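Local coordinates for COPII coat assembly protein SEC16 (Saccharomyces cerevisiae, PDB 3MZK), which helps initiate assembly of the COPII coat for vesicle formation at the endoplasmic reticulum, takes part in cargo selection, and is involved in autophagy, at residues W103-M108 against A297-I302; R171-K176 against A180-V185; F321-N326 against F330-W335. All coordinates share one frame; numbering follows the deposited sequence.

Interaction 1 (W103-M108 against A297-I302); sequences WQLLEM and ASTLFI
Leu105 on helix 101-111 and Ile302 on helix 294-303 carry this contact, their side chains sliding past each other in opposite directions. The CB of Leu105 already heads for the other helix, and with CG anti to the backbone N (chi1 174°) the chain keeps going across the gap. CG comes to 3.8 Å from Ile302 CG2. Beyond it, the CD2 branch reaches furthest into the neighbouring helix and lies 3.3 Å from Ile302 CG2. The same CD2 is 4.1 Å from Thr299 CG2. One methyl therefore fits between two residues that are three positions apart. Ile302 answers with its CG2 branch, which also brushes Leu106 CD2 at 4.3 Å. No hydrogen bond crosses the contact; the hydroxyl of Thr299 is bound to Ala295 O within its own helix, leaving its methyl for the interface. The segments run nearly parallel, at 9°, with axes 10.8 Å apart, and buried aliphatic side chains fill most of the contact. The pair ties the Sec16 mid-region, to which 103-108 belongs, to 297-302 of the Sec23-binding domain, almost two hundred residues later. Around it, helix 77-94 packs on Trp103, helix 116-123 supplies Leu123 beside Thr299, helix 275-290 backs Ala297 and Leu300, and Ile324 of the following loop touches Ile302.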
# COMPACT_ATOMS: atom_id res chain seq x y z
N TRP B 103 -9.37 -34.46 -1.51
CA TRP B 103 -8.39 -35.35 -0.91
C TRP B 103 -6.97 -34.87 -1.22
O TRP B 103 -6.18 -34.61 -0.32
CB TRP B 103 -8.56 -36.77 -1.46
CG TRP B 103 -9.61 -37.58 -0.76
CD1 TRP B 103 -10.76 -38.07 -1.30
CD2 TRP B 103 -9.60 -37.99 0.61
NE1 TRP B 103 -11.47 -38.77 -0.36
CE2 TRP B 103 -10.78 -38.74 0.83
CE3 TRP B 103 -8.71 -37.81 1.67
CZ2 TRP B 103 -11.09 -39.29 2.06
CZ3 TRP B 103 -9.02 -38.36 2.90
CH2 TRP B 103 -10.20 -39.10 3.08
N GLN B 104 -6.68 -34.74 -2.51
CA GLN B 104 -5.34 -34.42 -2.97
C GLN B 104 -4.93 -32.99 -2.64
O GLN B 104 -3.75 -32.70 -2.42
CB GLN B 104 -5.22 -34.69 -4.47
CG GLN B 104 -5.29 -36.17 -4.81
CD GLN B 104 -5.56 -36.43 -6.28
OE1 GLN B 104 -6.26 -35.67 -6.94
NE2 GLN B 104 -4.99 -37.51 -6.79
N LEU B 105 -5.90 -32.09 -2.62
CA LEU B 105 -5.64 -30.70 -2.27
C LEU B 105 -5.16 -30.59 -0.83
O LEU B 105 -4.14 -29.95 -0.55
CB LEU B 105 -6.89 -29.86 -2.47
CG LEU B 105 -6.78 -28.40 -2.00
CD1 LEU B 105 -5.62 -27.72 -2.70
CD2 LEU B 105 -8.09 -27.66 -2.25
N LEU B 106 -5.88 -31.24 0.07
CA LEU B 106 -5.51 -31.26 1.48
C LEU B 106 -4.15 -31.93 1.70
O LEU B 106 -3.39 -31.53 2.58
CB LEU B 106 -6.59 -31.94 2.32
CG LEU B 106 -7.85 -31.10 2.56
CD1 LEU B 106 -8.94 -31.94 3.20
CD2 LEU B 106 -7.53 -29.90 3.43
N GLU B 107 -3.86 -32.95 0.90
CA GLU B 107 -2.58 -33.63 1.00
C GLU B 107 -1.43 -32.68 0.66
O GLU B 107 -0.44 -32.61 1.38
CB GLU B 107 -2.54 -34.86 0.09
CG GLU B 107 -1.34 -35.75 0.33
CD GLU B 107 -1.24 -36.88 -0.68
OE1 GLU B 107 -1.75 -36.72 -1.81
OE2 GLU B 107 -0.66 -37.93 -0.33
N MET B 108 -1.57 -31.94 -0.44
CA MET B 108 -0.57 -30.94 -0.82
C MET B 108 -0.31 -29.96 0.31
O MET B 108 0.83 -29.77 0.73
CB MET B 108 -1.03 -30.15 -2.05
CG MET B 108 -1.06 -30.92 -3.34
SD MET B 108 -1.46 -29.82 -4.71
CE MET B 108 -0.23 -28.55 -4.47
N ALA B 297 -17.57 -25.30 -4.08
CA ALA B 297 -17.41 -24.15 -3.19
C ALA B 297 -16.34 -24.40 -2.13
O ALA B 297 -15.46 -23.58 -1.93
CB ALA B 297 -18.73 -23.81 -2.54
N SER B 298 -16.42 -25.54 -1.46
CA SER B 298 -15.47 -25.88 -0.41
C SER B 298 -14.05 -25.99 -0.94
O SER B 298 -13.10 -25.64 -0.24
CB SER B 298 -15.86 -27.20 0.28
OG SER B 298 -17.02 -27.02 1.08
N THR B 299 -13.91 -26.49 -2.16
CA THR B 299 -12.60 -26.54 -2.80
C THR B 299 -11.99 -25.14 -2.87
O THR B 299 -10.86 -24.92 -2.43
CB THR B 299 -12.68 -27.17 -4.22
OG1 THR B 299 -13.30 -28.46 -4.13
CG2 THR B 299 -11.31 -27.33 -4.83
N LEU B 300 -12.76 -24.18 -3.39
CA LEU B 300 -12.28 -22.80 -3.49
C LEU B 300 -11.93 -22.21 -2.12
O LEU B 300 -10.90 -21.55 -1.98
CB LEU B 300 -13.28 -21.90 -4.21
CG LEU B 300 -13.80 -22.42 -5.56
CD1 LEU B 300 -14.39 -21.30 -6.38
CD2 LEU B 300 -12.69 -23.12 -6.33
N PHE B 301 -12.77 -22.47 -1.12
CA PHE B 301 -12.54 -21.95 0.23
C PHE B 301 -11.26 -22.51 0.84
O PHE B 301 -10.52 -21.80 1.52
CB PHE B 301 -13.73 -22.26 1.15
CG PHE B 301 -15.00 -21.55 0.77
CD1 PHE B 301 -14.95 -20.33 0.11
CD2 PHE B 301 -16.23 -22.10 1.07
CE1 PHE B 301 -16.12 -19.66 -0.25
CE2 PHE B 301 -17.41 -21.44 0.72
CZ PHE B 301 -17.35 -20.22 0.06
N ILE B 302 -11.02 -23.80 0.59
CA ILE B 302 -9.79 -24.46 1.04
C ILE B 302 -8.55 -23.80 0.42
O ILE B 302 -7.60 -23.44 1.12
CB ILE B 302 -9.81 -25.95 0.67
CG1 ILE B 302 -10.86 -26.68 1.51
CG2 ILE B 302 -8.44 -26.57 0.89
CD1 ILE B 302 -11.24 -28.05 0.97

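Interaction 2 (R171-K176 against A180-V185); sequences RLALSK and AIALLV
Ala173 and Ala182 face each other where helix 166-175 turns back into helix 179-187, and their small side chains let the backbones come close, with the CA of Ala173 5.3 Å from the CA of Ala182. The methyl of Ala173 rests against the opposite main chain, 4.0 Å from Ala182 N, and lies 4.2 Å from Ala182 CB. Leu174 flanks this pair. A chi1 of -70° swings its CG to the side of its own backbone N, bringing the branched end back to the neighbour; with chi2 at -179°, CD1 is the branch extended away from CA, and CD2 is the one that meets Ala182 CB, at 3.7 Å. Nearby, the side chain of Ser175 folds onto its own backbone: OG donates to Leu172 O at 3.0 Å, tilted 34° from the carbonyl plane. Val197 of helix 191-203 and Leu170 also pack on Ala182, while Leu183 meets Leu184 of the second subunit, another copy of this protein. Two helices joined by a short turn and pressed together through alanines form an antiparallel helical hairpin, consistent with the ACE1-like alpha-helical fold of the Sec16 family.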
# COMPACT_ATOMS: atom_id res chain seq x y z
N ARG B 171 -15.36 8.20 -24.64
CA ARG B 171 -16.52 8.12 -25.52
C ARG B 171 -16.09 8.15 -26.97
O ARG B 171 -16.63 7.43 -27.81
CB ARG B 171 -17.51 9.25 -25.22
CG ARG B 171 -18.36 9.67 -26.42
CD ARG B 171 -19.70 10.27 -26.01
NE ARG B 171 -19.57 11.34 -25.03
CZ ARG B 171 -19.88 11.23 -23.74
NH1 ARG B 171 -20.36 10.09 -23.27
NH2 ARG B 171 -19.72 12.27 -22.93
N LEU B 172 -15.11 8.99 -27.28
CA LEU B 172 -14.64 9.12 -28.64
C LEU B 172 -13.89 7.87 -29.10
O LEU B 172 -14.05 7.42 -30.24
CB LEU B 172 -13.77 10.37 -28.80
CG LEU B 172 -13.12 10.52 -30.18
CD1 LEU B 172 -14.18 10.49 -31.27
CD2 LEU B 172 -12.30 11.80 -30.25
N ALA B 173 -13.07 7.31 -28.22
CA ALA B 173 -12.28 6.13 -28.56
C ALA B 173 -13.18 4.92 -28.79
O ALA B 173 -12.89 4.07 -29.63
CB ALA B 173 -11.26 5.84 -27.47
N LEU B 174 -14.26 4.84 -28.03
CA LEU B 174 -15.20 3.73 -28.16
C LEU B 174 -16.07 3.86 -29.40
O LEU B 174 -16.42 2.87 -30.04
CB LEU B 174 -16.07 3.60 -26.90
CG LEU B 174 -15.39 3.13 -25.62
CD1 LEU B 174 -16.41 3.04 -24.49
CD2 LEU B 174 -14.72 1.78 -25.83
N SER B 175 -16.43 5.10 -29.75
CA SER B 175 -17.31 5.34 -30.89
C SER B 175 -16.57 5.11 -32.20
O SER B 175 -17.19 4.98 -33.25
CB SER B 175 -17.90 6.75 -30.85
OG SER B 175 -16.91 7.73 -31.13
N LYS B 176 -15.25 5.06 -32.13
CA LYS B 176 -14.44 4.78 -33.31
C LYS B 176 -13.90 3.36 -33.22
O LYS B 176 -13.11 2.92 -34.07
CB LYS B 176 -13.29 5.78 -33.43
CG LYS B 176 -13.74 7.22 -33.64
CD LYS B 176 -14.51 7.37 -34.94
CE LYS B 176 -14.98 8.80 -35.15
NZ LYS B 176 -15.70 8.97 -36.44
N ALA B 180 -7.74 -0.02 -28.04
CA ALA B 180 -6.41 0.13 -27.46
C ALA B 180 -6.36 1.38 -26.59
O ALA B 180 -6.11 1.30 -25.39
CB ALA B 180 -5.36 0.18 -28.56
N ILE B 181 -6.60 2.54 -27.20
CA ILE B 181 -6.60 3.80 -26.45
C ILE B 181 -7.74 3.82 -25.47
O ILE B 181 -7.66 4.45 -24.42
CB ILE B 181 -6.75 5.02 -27.38
CG1 ILE B 181 -6.85 4.58 -28.83
CG2 ILE B 181 -5.61 6.02 -27.18
CD1 ILE B 181 -6.81 5.72 -29.79
N ALA B 182 -8.82 3.13 -25.82
CA ALA B 182 -9.95 3.03 -24.91
C ALA B 182 -9.46 2.45 -23.60
O ALA B 182 -9.73 2.99 -22.53
CB ALA B 182 -11.05 2.17 -25.52
N LEU B 183 -8.70 1.36 -23.69
CA LEU B 183 -8.11 0.72 -22.51
C LEU B 183 -7.18 1.67 -21.77
O LEU B 183 -7.26 1.81 -20.55
CB LEU B 183 -7.38 -0.57 -22.90
CG LEU B 183 -8.28 -1.76 -23.23
CD1 LEU B 183 -7.48 -2.98 -23.67
CD2 LEU B 183 -9.18 -2.10 -22.04
N LEU B 184 -6.29 2.33 -22.52
CA LEU B 184 -5.37 3.30 -21.95
C LEU B 184 -6.11 4.40 -21.20
O LEU B 184 -5.88 4.61 -20.01
CB LEU B 184 -4.50 3.90 -23.04
CG LEU B 184 -3.60 2.86 -23.71
CD1 LEU B 184 -2.81 3.46 -24.87
CD2 LEU B 184 -2.68 2.24 -22.67
N VAL B 185 -7.01 5.10 -21.88
CA VAL B 185 -7.79 6.15 -21.24
C VAL B 185 -8.52 5.57 -20.04
O VAL B 185 -8.54 6.17 -18.96
CB VAL B 185 -8.80 6.79 -22.21
CG1 VAL B 185 -9.74 7.71 -21.46
CG2 VAL B 185 -8.06 7.56 -23.30

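Interaction 3 (F321-N326 against F330-W335); sequences FESIGN and FESILW
The hydroxyl of Ser332 sits amid polar groups where the loop 321-326 passes the first turns of helix 330-344: its OG is hydrogen-bonded to Gln358 OE1, with a weak second bond to Asp336 OD2. It also comes close to two loop carbonyls, 3.0 Å from Ile324 O and 3.3 Å from Gly325 O. Having OG anti to the backbone N (chi1 -179°) sends the hydroxyl out from the helix into the loop. The adjoining Ser332 CA makes a CH...O contact with Ile324 O at 3.3 Å. Within the loop, Ser323 OG donates to Gly325 O at 2.8 Å, nearly along the C=O axis, which ties the turn to itself on the side facing Ser332. The apolar half of the contact belongs to Ile324 and Trp335, whose side chains cross at about a right angle. Ile324 CG2, the branch anti to the backbone N, comes obliquely to the indole, 3.6 Å from Trp335 CE3, while Ile324 O lies in the plane of the ring at its edge, 3.7 Å from the same CE3. Glu331 CB covers part of one face of the indole. A chain of another protein lies alongside, sharing backbone hydrogen bonds with Asn326 and placing a basic side chain on the Phe330 ring. The chemistry implies that the loop is held to the helix directly, by Ile324 N on Asp336 OD1 and by Ile324 packing on Trp335, with Thr329, just before the helix, linking Asn326 O to Ser332 N through its OG1, and with Gln358 securing the buried serine, in a shape that meets a partner protein.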
# COMPACT_ATOMS: atom_id res chain seq x y z
N PHE B 321 -19.03 -21.05 5.63
CA PHE B 321 -18.12 -22.17 5.46
C PHE B 321 -18.03 -22.92 6.78
O PHE B 321 -17.13 -22.67 7.58
CB PHE B 321 -16.72 -21.70 5.06
CG PHE B 321 -15.80 -22.80 4.62
CD1 PHE B 321 -14.42 -22.67 4.75
CD2 PHE B 321 -16.31 -23.97 4.07
CE1 PHE B 321 -13.56 -23.68 4.34
CE2 PHE B 321 -15.47 -25.00 3.67
CZ PHE B 321 -14.09 -24.86 3.80
N GLU B 322 -18.98 -23.84 6.98
CA GLU B 322 -19.17 -24.52 8.26
C GLU B 322 -18.39 -25.84 8.31
O GLU B 322 -17.86 -26.22 9.36
CB GLU B 322 -20.67 -24.78 8.47
CG GLU B 322 -21.09 -25.14 9.89
CD GLU B 322 -22.61 -25.36 10.01
OE1 GLU B 322 -23.32 -25.21 9.00
OE2 GLU B 322 -23.08 -25.68 11.13
N SER B 323 -18.32 -26.52 7.17
CA SER B 323 -17.62 -27.80 7.07
C SER B 323 -17.31 -28.17 5.62
O SER B 323 -18.02 -27.75 4.70
CB SER B 323 -18.48 -28.90 7.67
OG SER B 323 -19.67 -29.03 6.92
N ILE B 324 -16.28 -28.97 5.43
CA ILE B 324 -15.93 -29.46 4.10
C ILE B 324 -16.83 -30.65 3.74
O ILE B 324 -16.66 -31.74 4.27
CB ILE B 324 -14.43 -29.82 4.01
CG1 ILE B 324 -13.58 -28.65 4.51
CG2 ILE B 324 -14.04 -30.20 2.59
CD1 ILE B 324 -12.11 -28.93 4.55
N GLY B 325 -17.79 -30.42 2.85
CA GLY B 325 -18.82 -31.41 2.59
C GLY B 325 -19.81 -31.50 3.74
O GLY B 325 -19.59 -30.92 4.81
N ASN B 326 -20.90 -32.23 3.53
CA ASN B 326 -21.91 -32.40 4.57
C ASN B 326 -21.31 -32.88 5.88
O ASN B 326 -20.64 -33.93 5.94
CB ASN B 326 -23.01 -33.37 4.14
CG ASN B 326 -24.08 -33.54 5.20
OD1 ASN B 326 -23.88 -34.25 6.19
ND2 ASN B 326 -25.22 -32.89 5.01
N PHE B 330 -18.27 -39.10 6.78
CA PHE B 330 -16.97 -39.44 7.33
C PHE B 330 -15.86 -38.58 6.70
O PHE B 330 -14.96 -38.10 7.39
CB PHE B 330 -16.66 -40.92 7.17
CG PHE B 330 -17.60 -41.82 7.91
CD1 PHE B 330 -18.53 -41.29 8.80
CD2 PHE B 330 -17.57 -43.19 7.72
CE1 PHE B 330 -19.40 -42.13 9.49
CE2 PHE B 330 -18.44 -44.03 8.41
CZ PHE B 330 -19.36 -43.49 9.29
N GLU B 331 -15.94 -38.40 5.38
CA GLU B 331 -14.99 -37.53 4.68
C GLU B 331 -14.91 -36.17 5.35
O GLU B 331 -13.82 -35.66 5.64
CB GLU B 331 -15.36 -37.37 3.20
CG GLU B 331 -15.30 -38.65 2.38
CD GLU B 331 -16.36 -39.66 2.79
OE1 GLU B 331 -17.49 -39.23 3.14
OE2 GLU B 331 -16.06 -40.88 2.77
N SER B 332 -16.08 -35.58 5.60
CA SER B 332 -16.16 -34.28 6.25
C SER B 332 -15.49 -34.26 7.62
O SER B 332 -14.77 -33.32 7.95
CB SER B 332 -17.62 -33.84 6.39
OG SER B 332 -17.71 -32.56 7.00
N ILE B 333 -15.71 -35.31 8.41
CA ILE B 333 -15.09 -35.39 9.72
C ILE B 333 -13.58 -35.30 9.60
O ILE B 333 -12.93 -34.51 10.29
CB ILE B 333 -15.45 -36.69 10.44
CG1 ILE B 333 -16.95 -36.77 10.69
CG2 ILE B 333 -14.69 -36.81 11.76
CD1 ILE B 333 -17.38 -38.06 11.34
N LEU B 334 -13.02 -36.13 8.72
CA LEU B 334 -11.58 -36.22 8.55
C LEU B 334 -11.01 -34.99 7.84
O LEU B 334 -10.04 -34.39 8.30
CB LEU B 334 -11.22 -37.51 7.80
CG LEU B 334 -11.72 -38.81 8.44
CD1 LEU B 334 -11.41 -40.00 7.57
CD2 LEU B 334 -11.13 -39.00 9.83
N TRP B 335 -11.61 -34.62 6.72
CA TRP B 335 -11.19 -33.42 6.01
C TRP B 335 -11.15 -32.23 6.96
O TRP B 335 -10.14 -31.53 7.04
CB TRP B 335 -12.11 -33.12 4.84
CG TRP B 335 -11.97 -34.08 3.72
CD1 TRP B 335 -10.91 -34.90 3.48
CD2 TRP B 335 -12.91 -34.33 2.67
NE1 TRP B 335 -11.13 -35.64 2.35
CE2 TRP B 335 -12.36 -35.31 1.83
CE3 TRP B 335 -14.18 -33.81 2.37
CZ2 TRP B 335 -13.02 -35.79 0.71
CZ3 TRP B 335 -14.84 -34.29 1.25
CH2 TRP B 335 -14.26 -35.27 0.43

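Interactions 1 and 3 belong to one packed region, their centres 11 Å apart. Trp335 bridges them: its NE1 lies 3.3 Å from Trp103 CD2 in an edge-to-face pair of rings, and its CD1 is 3.6 Å from Leu106 CD1. Phe321 makes a second join, with CE1 3.5 Å from Phe301 CB. Helix 294-303 leads through the 321-326 loop into helix 330-344, so the two contacts follow in series. Interaction 2 is nested in the chain between 103-108 and 297-302, yet lies far along the elongated molecule: its nearest atoms are about 25 Å from those of interaction 1 and about 34 Å from those of interaction 3, with centres 42 Å and 49 Å apart.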